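Local coordinates for protein glucosamine-6-phosphate deaminase (Bacillus subtilis, PDB 2BKX) that belongs to the glucosamine-6-phosphate isomerase/6-phosphogluconolactonase family, has a Rossmann-like alpha/beta fold, and holds fructose -6-phosphate in its ligand pocket, at residues G134-G137 / E143-T146; A21-E26 / T126-L131; L66-G71 / N78-Y83; R207-G212 / A222-S227. One frame throughout, in Å; residues are numbered along the deposited sequence.

Contact 1 of 4, residues G134-G137 / E143-T146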
loop_
_atom_site.group_PDB
_atom_site.type_symbol
_atom_site.label_atom_id
_atom_site.label_comp_id
_atom_site.label_asym_id
_atom_site.label_seq_id
_atom_site.Cartn_x
_atom_site.Cartn_y
_atom_site.Cartn_z
ATOM N N GLY A 134 -1.925 2.439 -9.021
ATOM C CA GLY A 134 -1.709 1.746 -10.265
ATOM C C GLY A 134 -1.665 2.715 -11.420
ATOM O O GLY A 134 -2.168 3.850 -11.340
ATOM N N ARG A 135 -1.182 2.218 -12.549
ATOM C CA ARG A 135 -1.174 3.009 -13.749
ATOM C C ARG A 135 -2.592 3.416 -14.123
ATOM O O ARG A 135 -2.796 4.469 -14.745
ATOM C CB ARG A 135 -0.514 2.239 -14.917
ATOM C CG ARG A 135 0.937 1.927 -14.715
ATOM C CD ARG A 135 1.449 0.995 -15.829
ATOM N NE ARG A 135 2.844 0.647 -15.580
ATOM C CZ ARG A 135 3.603 -0.156 -16.321
ATOM N NH1 ARG A 135 4.857 -0.376 -15.948
ATOM N NH2 ARG A 135 3.138 -0.726 -17.428
ATOM N N ASN A 136 -3.568 2.579 -13.754
ATOM C CA ASN A 136 -4.973 2.789 -13.996
ATOM C C ASN A 136 -5.747 3.389 -12.813
ATOM O O ASN A 136 -6.974 3.378 -12.792
ATOM C CB ASN A 136 -5.658 1.463 -14.387
ATOM C CG ASN A 136 -5.596 0.422 -13.291
ATOM O OD1 ASN A 136 -5.065 0.680 -12.207
ATOM N ND2 ASN A 136 -6.150 -0.753 -13.556
ATOM N N GLY A 137 -5.029 3.880 -11.808
ATOM C CA GLY A 137 -5.672 4.454 -10.649
ATOM C C GLY A 137 -6.077 3.497 -9.550
ATOM O O GLY A 137 -6.644 3.928 -8.553
ATOM N N GLU A 143 -9.478 -2.566 -8.588
ATOM C CA GLU A 143 -9.372 -2.127 -9.972
ATOM C C GLU A 143 -10.553 -1.250 -10.353
ATOM O O GLU A 143 -11.576 -1.219 -9.659
ATOM C CB GLU A 143 -9.289 -3.325 -10.906
ATOM C CG GLU A 143 -8.109 -4.269 -10.646
ATOM C CD GLU A 143 -6.769 -3.839 -11.184
ATOM O OE1 GLU A 143 -6.511 -2.629 -11.329
ATOM O OE2 GLU A 143 -5.922 -4.715 -11.513
ATOM N N PRO A 144 -10.445 -0.539 -11.488
ATOM C CA PRO A 144 -11.586 0.244 -11.948
ATOM C C PRO A 144 -12.886 -0.520 -11.961
ATOM O O PRO A 144 -12.936 -1.695 -12.348
ATOM C CB PRO A 144 -11.141 0.660 -13.348
ATOM C CG PRO A 144 -9.658 0.759 -13.241
ATOM C CD PRO A 144 -9.269 -0.369 -12.356
ATOM N N GLY A 145 -13.922 0.150 -11.461
ATOM C CA GLY A 145 -15.222 -0.441 -11.312
ATOM C C GLY A 145 -15.548 -0.950 -9.930
ATOM O O GLY A 145 -16.663 -1.415 -9.699
ATOM N N THR A 146 -14.588 -0.888 -8.999
ATOM C CA THR A 146 -14.818 -1.392 -7.673
ATOM C C THR A 146 -15.658 -0.380 -6.892
ATOM O O THR A 146 -15.392 0.818 -6.903
ATOM C CB THR A 146 -13.465 -1.621 -6.951
ATOM O OG1 THR A 146 -12.675 -2.570 -7.675
ATOM C CG2 THR A 146 -13.621 -2.169 -5.545
#
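Asn136 reaches across to Glu143 through its amide nitrogen: ND2 donates to Glu143 OE1 over 2.9 Å with an N-H...O angle of 166°. The acceptor lies close to the amide plane, whereas the donor comes from above the carboxylate plane, 39° out of it, and the two flat groups stand almost perpendicular. Asn136 is set for this by placing CG between its own backbone N and carbonyl carbon (chi1 63°), while the Glu143 chain bends at chi2 and brings its end back toward the amide. This pair, with His138, is the close part of the contact. Asn136 OD1 accepts from His138 N and Glu143 OE1 from His138 ND1, with OE2 taken by Thr161 OG1 and Asn158 N, so several bonds fix the rotation of the carboxylate. Each segment is a beta turn within the loop that joins strand 128-131 to strand 153-156: type I at 134-137, closed by Gly137 N to Gly134 O at 2.9 Å, and type II at 143-146. In the second turn Glu143 O accepts from both Thr146 N and Thr146 OG1. His138 also lines the fructose -6-phosphate pocket. The looser part is plain van der Waals contact: partly exposed Pro144 crosses the Asn136 side chain at about a right angle, its CD 3.4 Å from Asn136 ND2, and beyond it Gly145 is exposed.

Contact 2 of 4, residues A21-E26 / T126-L131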
loop_
_atom_site.group_PDB
_atom_site.type_symbol
_atom_site.label_atom_id
_atom_site.label_comp_id
_atom_site.label_asym_id
_atom_site.label_seq_id
_atom_site.Cartn_x
_atom_site.Cartn_y
_atom_site.Cartn_z
ATOM N N ALA A 21 7.308 7.512 10.684
ATOM C CA ALA A 21 7.966 7.578 11.986
ATOM C C ALA A 21 7.189 8.430 12.981
ATOM O O ALA A 21 7.066 8.092 14.154
ATOM C CB ALA A 21 9.351 8.108 11.851
ATOM N N ASP A 22 6.657 9.540 12.518
ATOM C CA ASP A 22 5.820 10.408 13.365
ATOM C C ASP A 22 4.645 9.621 13.936
ATOM O O ASP A 22 4.291 9.747 15.109
ATOM C CB ASP A 22 5.277 11.609 12.563
ATOM C CG ASP A 22 6.292 12.688 12.311
ATOM O OD1 ASP A 22 7.343 12.753 12.996
ATOM O OD2 ASP A 22 6.028 13.544 11.436
ATOM N N THR A 23 4.035 8.785 13.094
ATOM C CA THR A 23 2.851 8.014 13.538
ATOM C C THR A 23 3.261 7.012 14.622
ATOM O O THR A 23 2.596 6.850 15.649
ATOM C CB THR A 23 2.278 7.248 12.333
ATOM O OG1 THR A 23 1.956 8.196 11.283
ATOM C CG2 THR A 23 1.052 6.443 12.714
ATOM N N ILE A 24 4.398 6.380 14.395
ATOM C CA ILE A 24 4.936 5.399 15.327
ATOM C C ILE A 24 5.307 6.018 16.681
ATOM O O ILE A 24 5.100 5.418 17.725
ATOM C CB ILE A 24 6.188 4.700 14.714
ATOM C CG1 ILE A 24 5.834 3.854 13.492
ATOM C CG2 ILE A 24 6.934 3.846 15.756
ATOM C CD1 ILE A 24 7.066 3.434 12.695
ATOM N N LYS A 25 5.907 7.192 16.664
ATOM C CA LYS A 25 6.340 7.774 17.905
ATOM C C LYS A 25 5.231 8.447 18.683
ATOM O O LYS A 25 5.268 8.415 19.925
ATOM C CB LYS A 25 7.465 8.739 17.630
ATOM C CG LYS A 25 8.752 8.073 17.242
ATOM C CD LYS A 25 9.773 7.978 18.335
ATOM C CE LYS A 25 10.305 9.304 18.739
ATOM N NZ LYS A 25 11.499 9.128 19.587
ATOM N N GLU A 26 4.255 9.028 18.008
ATOM C CA GLU A 26 3.117 9.642 18.691
ATOM C C GLU A 26 2.304 8.545 19.412
ATOM O O GLU A 26 1.756 8.761 20.474
ATOM C CB GLU A 26 2.268 10.351 17.664
ATOM C CG GLU A 26 1.044 11.095 18.185
ATOM C CD GLU A 26 0.188 11.688 17.061
ATOM O OE1 GLU A 26 -0.473 12.729 17.300
ATOM O OE2 GLU A 26 0.140 11.124 15.942
ATOM N N THR A 126 -6.627 1.300 10.919
ATOM C CA THR A 126 -5.252 1.825 10.872
ATOM C C THR A 126 -5.099 3.289 11.341
ATOM O O THR A 126 -6.002 4.139 11.116
ATOM C CB THR A 126 -4.691 1.642 9.453
ATOM O OG1 THR A 126 -5.462 2.443 8.545
ATOM C CG2 THR A 126 -4.761 0.196 9.044
ATOM N N ASP A 127 -3.951 3.614 11.939
ATOM C CA ASP A 127 -3.558 4.959 12.272
ATOM C C ASP A 127 -3.010 5.728 11.066
ATOM O O ASP A 127 -3.133 6.953 10.959
ATOM C CB ASP A 127 -2.554 4.971 13.422
ATOM C CG ASP A 127 -3.198 4.558 14.713
ATOM O OD1 ASP A 127 -3.908 5.417 15.264
ATOM O OD2 ASP A 127 -3.068 3.361 15.135
ATOM N N ILE A 128 -2.320 4.994 10.185
ATOM C CA ILE A 128 -1.921 5.545 8.900
ATOM C C ILE A 128 -1.985 4.417 7.886
ATOM O O ILE A 128 -1.725 3.277 8.250
ATOM C CB ILE A 128 -0.512 6.174 8.919
ATOM C CG1 ILE A 128 -0.252 7.018 7.660
ATOM C CG2 ILE A 128 0.561 5.095 9.141
ATOM C CD1 ILE A 128 1.033 7.829 7.782
ATOM N N GLN A 129 -2.322 4.746 6.638
ATOM C CA GLN A 129 -2.347 3.737 5.572
ATOM C C GLN A 129 -1.490 4.275 4.437
ATOM O O GLN A 129 -1.833 5.287 3.817
ATOM C CB GLN A 129 -3.767 3.467 5.092
ATOM C CG GLN A 129 -3.842 2.503 3.922
ATOM C CD GLN A 129 -3.404 1.108 4.278
ATOM O OE1 GLN A 129 -4.094 0.436 5.048
ATOM N NE2 GLN A 129 -2.299 0.629 3.691
ATOM N N LEU A 130 -0.360 3.594 4.177
ATOM C CA LEU A 130 0.456 3.843 3.009
ATOM C C LEU A 130 -0.188 3.203 1.766
ATOM O O LEU A 130 -0.688 2.081 1.815
ATOM C CB LEU A 130 1.861 3.274 3.211
ATOM C CG LEU A 130 2.840 3.713 4.291
ATOM C CD1 LEU A 130 4.230 3.067 4.076
ATOM C CD2 LEU A 130 2.923 5.156 4.313
ATOM N N LEU A 131 -0.179 3.941 0.662
ATOM C CA LEU A 131 -0.711 3.472 -0.599
ATOM C C LEU A 131 0.262 3.805 -1.711
ATOM O O LEU A 131 1.017 4.774 -1.637
ATOM C CB LEU A 131 -2.018 4.205 -0.964
ATOM C CG LEU A 131 -3.182 4.039 -0.076
ATOM C CD1 LEU A 131 -4.358 4.905 -0.554
ATOM C CD2 LEU A 131 -3.616 2.575 0.030
#
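Between Thr23 and Asp127 the one flat group is the Asp127 carboxylate, and neither its faces nor its edges meet the helix segment 21-26: the touch is made by the methylene, with Asp127 CB 4.0 Å from Thr23 CG2. The carboxylate oxygens are engaged elsewhere, OD2 by Val31 N and OD1 by a salt bridge to Lys27. The second flat group, the Gln129 amide, takes no part in the contact and bonds within its own strand, where NE2 donates to Leu130 O at 2.9 Å with the acceptor 1° out of the amide plane. The helix face is therefore carried by Thr23, whose two branches have different tasks. Its methyl CG2, anti to the backbone N, lies 3.9 Å from Ile128 CG2. Its hydroxyl OG1 sits 3.6 Å from Ile128 CD1, a van der Waals approach, because the polar demand of OG1 is met by Ile19 O one helical turn earlier. Ile128 thus receives Thr23 along both CG2 and the delta methyl, the two side chains crossing obliquely, with Thr23 CA and Ile128 CA 7.1 Å apart. This is helix-on-sheet packing of the Rossmann-like kind: helix 9-26 lies against strand 128-131, which pairs in parallel with strands 31-34 and 193-197, and Leu32 of strand 31-34 touches both Thr23 and Ile128.

Contact 3 of 4, residues L66-G71 / N78-Y83. With F6R (fructose -6-phosphate), chain C.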
loop_
_atom_site.group_PDB
_atom_site.type_symbol
_atom_site.label_atom_id
_atom_site.label_comp_id
_atom_site.label_asym_id
_atom_site.label_seq_id
_atom_site.Cartn_x
_atom_site.Cartn_y
_atom_site.Cartn_z
ATOM N N LEU A 66 -1.990 -4.216 2.569
ATOM C CA LEU A 66 -3.088 -4.076 1.626
ATOM C C LEU A 66 -3.499 -5.360 0.966
ATOM O O LEU A 66 -4.684 -5.604 0.739
ATOM C CB LEU A 66 -2.717 -3.074 0.524
ATOM C CG LEU A 66 -2.674 -1.611 0.899
ATOM C CD1 LEU A 66 -1.973 -0.780 -0.170
ATOM C CD2 LEU A 66 -4.072 -1.070 1.099
ATOM N N ASP A 67 -2.516 -6.160 0.568
ATOM C CA ASP A 67 -2.811 -7.192 -0.412
ATOM C C ASP A 67 -1.828 -8.334 -0.432
ATOM O O ASP A 67 -0.742 -8.270 0.151
ATOM C CB ASP A 67 -3.003 -6.577 -1.823
ATOM C CG ASP A 67 -2.044 -5.532 -2.189
ATOM O OD1 ASP A 67 -2.563 -4.626 -2.886
ATOM O OD2 ASP A 67 -0.823 -5.571 -1.848
ATOM N N GLU A 68 -2.231 -9.417 -1.097
ATOM C CA GLU A 68 -1.376 -10.581 -1.331
ATOM C C GLU A 68 -1.889 -11.283 -2.559
ATOM O O GLU A 68 -3.092 -11.256 -2.854
ATOM C CB GLU A 68 -1.380 -11.529 -0.148
ATOM C CG GLU A 68 -0.570 -12.818 -0.291
ATOM C CD GLU A 68 0.918 -12.599 -0.534
ATOM O OE1 GLU A 68 1.302 -12.100 -1.616
ATOM O OE2 GLU A 68 1.711 -12.900 0.405
ATOM N N TYR A 69 -0.982 -11.875 -3.323
ATOM C CA TYR A 69 -1.390 -12.608 -4.511
ATOM C C TYR A 69 -2.061 -13.936 -4.104
ATOM O O TYR A 69 -1.645 -14.610 -3.161
ATOM C CB TYR A 69 -0.195 -12.936 -5.380
ATOM C CG TYR A 69 0.405 -11.801 -6.165
ATOM C CD1 TYR A 69 1.689 -11.350 -5.894
ATOM C CD2 TYR A 69 -0.282 -11.185 -7.200
ATOM C CE1 TYR A 69 2.261 -10.314 -6.624
ATOM C CE2 TYR A 69 0.268 -10.158 -7.942
ATOM C CZ TYR A 69 1.548 -9.751 -7.678
ATOM O OH TYR A 69 2.068 -8.754 -8.457
ATOM N N ALA A 70 -3.088 -14.328 -4.855
ATOM C CA ALA A 70 -3.737 -15.619 -4.631
ATOM C C ALA A 70 -2.885 -16.735 -5.158
ATOM O O ALA A 70 -2.361 -16.677 -6.251
ATOM C CB ALA A 70 -5.114 -15.671 -5.299
ATOM N N GLY A 71 -2.737 -17.760 -4.345
ATOM C CA GLY A 71 -2.055 -18.975 -4.757
ATOM C C GLY A 71 -0.590 -19.011 -4.419
ATOM O O GLY A 71 0.066 -20.019 -4.725
ATOM N N ASN A 78 7.900 -14.221 -4.724
ATOM C CA ASN A 78 7.018 -13.194 -5.292
ATOM C C ASN A 78 5.825 -12.857 -4.425
ATOM O O ASN A 78 5.024 -12.003 -4.793
ATOM C CB ASN A 78 6.559 -13.578 -6.698
ATOM C CG ASN A 78 7.590 -13.271 -7.704
ATOM O OD1 ASN A 78 7.811 -12.080 -8.048
ATOM N ND2 ASN A 78 8.279 -14.284 -8.149
ATOM N N SER A 79 5.714 -13.500 -3.271
ATOM C CA SER A 79 4.648 -13.143 -2.341
ATOM C C SER A 79 4.936 -11.843 -1.633
ATOM O O SER A 79 6.069 -11.439 -1.476
ATOM C CB SER A 79 4.430 -14.232 -1.320
ATOM O OG SER A 79 5.462 -14.292 -0.390
ATOM N N TYR A 80 3.866 -11.162 -1.259
ATOM C CA TYR A 80 4.017 -9.957 -0.475
ATOM C C TYR A 80 4.429 -10.210 0.978
ATOM O O TYR A 80 5.028 -9.329 1.612
ATOM C CB TYR A 80 2.766 -9.090 -0.627
ATOM C CG TYR A 80 2.636 -8.494 -2.042
ATOM C CD1 TYR A 80 1.419 -8.046 -2.523
ATOM C CD2 TYR A 80 3.736 -8.343 -2.868
ATOM C CE1 TYR A 80 1.283 -7.474 -3.788
ATOM C CE2 TYR A 80 3.616 -7.781 -4.132
ATOM C CZ TYR A 80 2.395 -7.349 -4.592
ATOM O OH TYR A 80 2.271 -6.737 -5.838
ATOM N N HIS A 81 4.131 -11.398 1.487
ATOM C CA HIS A 81 4.723 -11.838 2.743
ATOM C C HIS A 81 6.244 -11.779 2.634
ATOM O O HIS A 81 6.913 -11.223 3.476
ATOM C CB HIS A 81 4.349 -13.288 3.126
ATOM C CG HIS A 81 3.028 -13.462 3.782
ATOM N ND1 HIS A 81 1.823 -13.347 3.103
ATOM C CD2 HIS A 81 2.714 -13.750 5.071
ATOM C CE1 HIS A 81 0.832 -13.590 3.949
ATOM N NE2 HIS A 81 1.337 -13.822 5.146
ATOM N N PHE A 82 6.798 -12.375 1.591
ATOM C CA PHE A 82 8.258 -12.370 1.431
ATOM C C PHE A 82 8.791 -10.976 1.276
ATOM O O PHE A 82 9.785 -10.617 1.901
ATOM C CB PHE A 82 8.588 -13.232 0.198
ATOM C CG PHE A 82 10.052 -13.371 -0.089
ATOM C CD1 PHE A 82 10.746 -14.517 0.280
ATOM C CD2 PHE A 82 10.741 -12.351 -0.705
ATOM C CE1 PHE A 82 12.126 -14.658 -0.017
ATOM C CE2 PHE A 82 12.123 -12.485 -0.988
ATOM C CZ PHE A 82 12.787 -13.622 -0.607
ATOM N N TYR A 83 8.130 -10.169 0.443
ATOM C CA TYR A 83 8.567 -8.784 0.287
ATOM C C TYR A 83 8.650 -8.079 1.645
ATOM O O TYR A 83 9.634 -7.428 1.964
ATOM C CB TYR A 83 7.593 -8.046 -0.611
ATOM C CG TYR A 83 7.816 -6.558 -0.823
ATOM C CD1 TYR A 83 8.200 -6.033 -2.058
ATOM C CD2 TYR A 83 7.564 -5.666 0.200
ATOM C CE1 TYR A 83 8.301 -4.661 -2.240
ATOM C CE2 TYR A 83 7.663 -4.314 0.034
ATOM C CZ TYR A 83 8.025 -3.797 -1.195
ATOM O OH TYR A 83 8.091 -2.431 -1.382
HETATM C C1 F6R C . 0.690 -2.124 -3.003
HETATM C C2 F6R C . -0.569 -2.098 -3.847
HETATM C C3 F6R C . -0.655 -1.628 -5.305
HETATM C C4 F6R C . 0.568 -0.811 -5.767
HETATM C C5 F6R C . 0.466 -0.321 -7.203
HETATM C C6 F6R C . 1.720 0.433 -7.629
HETATM O O1 F6R C . 0.549 -2.972 -1.847
HETATM O O2 F6R C . -1.594 -2.433 -3.294
HETATM O O3 F6R C . -1.771 -0.765 -5.433
HETATM O O4 F6R C . 0.709 0.308 -4.899
HETATM O O5 F6R C . 0.195 -1.384 -8.108
HETATM O O6 F6R C . 2.820 -0.489 -7.655
HETATM P P F6R C . 4.301 0.075 -7.832
HETATM O O1P F6R C . 4.636 0.810 -6.563
HETATM O O2P F6R C . 4.249 1.018 -9.004
HETATM O O3P F6R C . 5.188 -1.108 -8.046
HETATM O O HOH W 1 0.876 -4.389 -4.643
#
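Glu68 OE2 is gripped by two donors of one residue: His81 ND1 at 2.7 Å and His81 N at 3.0 Å. The imidazole bond is nearly straight (172°), uses the anti lone pair of OE2 and keeps the oxygen in the ring plane; ring and carboxylate planes are nearly coplanar. The other oxygen, OE1, accepts from Tyr80 N at 2.8 Å on its syn side and from Tyr69 N of its own strand through its anti lone pair. Four N-H groups therefore fix the rotation and position of this buried carboxylate, and two of them are the first backbone amides of helix 80-89, which would help to stabilise its charge. Glu68 gets there by extending CG anti to the backbone N (chi1 177°) and then bending at chi2. Ser79 OG caps Phe82 N and is also hydrogen-bonded to Asp76 O. Beside this polar centre the Tyr69 and Tyr80 rings meet obliquely, centroids 4.8 Å apart and planes at 38°. Tyr69 OH is hydrogen-bonded to Asn165 ND2. Asp67 OD2 approaches Tyr80 CD1 at 3.4 Å and also accepts from O1 of fructose -6-phosphate at 2.9 Å. The segments form the strand-to-helix junction of a beta-alpha-beta unit, 62-69, 80-89 and 99-100, with pocket residues Leu66 and Asp67 in the C-terminal half of strand 62-69, toward the sheet side where Rossmann-like folds commonly bind ligands.

Contact 4 of 4, residues R207-G212 / A222-S227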
loop_
_atom_site.group_PDB
_atom_site.type_symbol
_atom_site.label_atom_id
_atom_site.label_comp_id
_atom_site.label_asym_id
_atom_site.label_seq_id
_atom_site.Cartn_x
_atom_site.Cartn_y
_atom_site.Cartn_z
ATOM N N ARG A 207 -2.461 12.983 -13.212
ATOM C CA ARG A 207 -3.346 13.950 -13.865
ATOM C C ARG A 207 -4.811 13.698 -13.538
ATOM O O ARG A 207 -5.548 14.613 -13.180
ATOM C CB ARG A 207 -3.124 13.943 -15.383
ATOM C CG ARG A 207 -3.910 15.012 -16.110
ATOM C CD ARG A 207 -3.732 14.882 -17.619
ATOM N NE ARG A 207 -4.524 15.844 -18.373
ATOM C CZ ARG A 207 -4.122 17.075 -18.640
ATOM N NH1 ARG A 207 -4.921 17.907 -19.319
ATOM N NH2 ARG A 207 -2.928 17.494 -18.225
ATOM N N LYS A 208 -5.235 12.446 -13.663
ATOM C CA LYS A 208 -6.628 12.110 -13.364
ATOM C C LYS A 208 -6.959 12.356 -11.888
ATOM O O LYS A 208 -8.032 12.844 -11.547
ATOM C CB LYS A 208 -6.970 10.662 -13.757
ATOM C CG LYS A 208 -7.033 10.419 -15.254
ATOM C CD LYS A 208 -7.589 9.022 -15.591
ATOM C CE LYS A 208 -7.616 8.751 -17.081
ATOM N NZ LYS A 208 -8.261 7.449 -17.414
ATOM N N LEU A 209 -6.053 12.014 -10.985
ATOM C CA LEU A 209 -6.288 12.221 -9.563
ATOM C C LEU A 209 -6.497 13.706 -9.271
ATOM O O LEU A 209 -7.474 14.131 -8.606
ATOM C CB LEU A 209 -5.118 11.659 -8.733
ATOM C CG LEU A 209 -5.281 11.818 -7.238
ATOM C CD1 LEU A 209 -6.478 10.962 -6.756
ATOM C CD2 LEU A 209 -3.993 11.435 -6.566
ATOM N N LEU A 210 -5.603 14.523 -9.815
ATOM C CA LEU A 210 -5.622 15.954 -9.549
ATOM C C LEU A 210 -6.780 16.684 -10.244
ATOM O O LEU A 210 -7.204 17.735 -9.765
ATOM C CB LEU A 210 -4.285 16.587 -9.901
ATOM C CG LEU A 210 -3.107 16.149 -9.071
ATOM C CD1 LEU A 210 -1.846 16.847 -9.546
ATOM C CD2 LEU A 210 -3.335 16.331 -7.569
ATOM N N GLU A 211 -7.291 16.150 -11.347
ATOM C CA GLU A 211 -8.464 16.741 -12.044
ATOM C C GLU A 211 -9.725 16.597 -11.190
ATOM O O GLU A 211 -10.644 17.374 -11.317
ATOM C CB GLU A 211 -8.659 16.109 -13.427
ATOM C CG GLU A 211 -7.645 16.670 -14.446
ATOM C CD GLU A 211 -7.752 16.121 -15.873
ATOM O OE1 GLU A 211 -8.099 14.934 -16.067
ATOM O OE2 GLU A 211 -7.415 16.899 -16.811
ATOM N N GLY A 212 -9.772 15.631 -10.274
ATOM C CA GLY A 212 -10.798 15.655 -9.215
ATOM C C GLY A 212 -12.156 15.083 -9.551
ATOM O O GLY A 212 -13.098 15.231 -8.770
ATOM N N ALA A 222 -11.567 7.949 -4.874
ATOM C CA ALA A 222 -12.217 7.808 -3.586
ATOM C C ALA A 222 -11.515 8.626 -2.505
ATOM O O ALA A 222 -12.101 9.030 -1.499
ATOM C CB ALA A 222 -12.261 6.354 -3.171
ATOM N N LEU A 223 -10.224 8.852 -2.668
ATOM C CA LEU A 223 -9.460 9.585 -1.668
ATOM C C LEU A 223 -9.884 11.047 -1.544
ATOM O O LEU A 223 -9.583 11.695 -0.542
ATOM C CB LEU A 223 -7.977 9.517 -2.020
ATOM C CG LEU A 223 -7.390 8.095 -1.990
ATOM C CD1 LEU A 223 -5.943 8.112 -2.402
ATOM C CD2 LEU A 223 -7.566 7.393 -0.637
ATOM N N HIS A 224 -10.578 11.587 -2.535
ATOM C CA HIS A 224 -11.139 12.933 -2.406
ATOM C C HIS A 224 -12.224 12.985 -1.318
ATOM O O HIS A 224 -12.592 14.090 -0.877
ATOM C CB HIS A 224 -11.731 13.422 -3.710
ATOM C CG HIS A 224 -10.728 13.629 -4.791
ATOM N ND1 HIS A 224 -9.767 14.596 -4.721
ATOM C CD2 HIS A 224 -10.543 12.996 -5.975
ATOM C CE1 HIS A 224 -9.013 14.544 -5.807
ATOM N NE2 HIS A 224 -9.460 13.580 -6.582
ATOM N N LEU A 225 -12.682 11.830 -0.847
ATOM C CA LEU A 225 -13.709 11.786 0.170
ATOM C C LEU A 225 -13.159 11.627 1.569
ATOM O O LEU A 225 -13.924 11.513 2.528
ATOM C CB LEU A 225 -14.675 10.639 -0.136
ATOM C CG LEU A 225 -15.341 10.790 -1.519
ATOM C CD1 LEU A 225 -16.234 9.581 -1.798
ATOM C CD2 LEU A 225 -16.112 12.063 -1.630
ATOM N N HIS A 226 -11.838 11.577 1.724
ATOM C CA HIS A 226 -11.190 11.371 3.018
ATOM C C HIS A 226 -10.663 12.704 3.567
ATOM O O HIS A 226 -10.256 13.585 2.815
ATOM C CB HIS A 226 -10.051 10.367 2.805
ATOM C CG HIS A 226 -9.426 9.880 4.062
ATOM N ND1 HIS A 226 -9.671 8.649 4.636
ATOM C CD2 HIS A 226 -8.512 10.485 4.848
ATOM C CE1 HIS A 226 -8.966 8.552 5.757
ATOM N NE2 HIS A 226 -8.263 9.660 5.903
ATOM N N SER A 227 -10.652 12.817 4.887
ATOM C CA SER A 227 -10.312 14.067 5.558
ATOM C C SER A 227 -8.846 14.315 5.824
ATOM O O SER A 227 -8.455 15.383 6.300
ATOM C CB SER A 227 -11.094 14.171 6.873
ATOM O OG SER A 227 -12.493 13.988 6.681
HETATM O O HOH W 2 -9.873 12.210 -9.259
#
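Leu209 and Gly212, at the end of helix 203-211, are the residues that His224 meets, and their roles become clear along 207-212. Arg207 opens the segment on the exposed side; its NE lies 3.5 Å from Glu211 OE2, one turn on, in a pairing of charges without a directed N-H, while NH2 reaches Leu240 O. At Lys208 it is the carbonyl that matters: a water lies 3.0 Å from Lys208 O and 3.0 Å from His224 NE2, within bonding distance of both segments. Leu209 makes the direct bond: His224 NE2 donates to Leu209 O at 2.9 Å. The carbonyl oxygen lies in the imidazole plane and the donor in the carbonyl plane, yet the N-H...O angle is only 131°, a bent bond despite the good in-plane geometry. With CG anti to its carbonyl carbon (chi1 -66°), His224 sends its ring toward the helix end, which NE2 and CE1 meet edge-on at Leu209 O. Leu209 also lends CD1, 4.0 Å from His224 NE2. Gly212 then ends the helix with positive phi. Its CA comes to 3.6 Å from His224 NE2, and its N gives a weak bond to the same Leu209 O. The imidazole thus binds a carbonyl of the last helical turn. Underneath, Leu209 rests on Leu195 and Leu223 on Ile193 and Leu195, so helix 203-211 and the 3-10 turn 222-225, which leads to strand 229-234, both pack on strand 193-197.

How the contacts relate
Contacts 2 and 3 are buried and both reach the central sheet, whereas contacts 1 and 4 are partly buried and lie on the same side of the chain's centre. Contact 2 is van der Waals packing of a threonine on isoleucine and an aspartate methylene; contact 3, nested within the chain span that contact 2 closes, instead satisfies a buried carboxylate at a helix start. They touch through Leu66, which packs on Gln129, Leu130 and Leu131. Contact 1 relies on an amide-carboxylate bond between turns, contact 4 on an imidazole at a helix end; Leu131 of contact 2 meets Leu223 of contact 4. Only contact 3 includes pocket residues within its segments, though contact 1 holds the pocket residue His138.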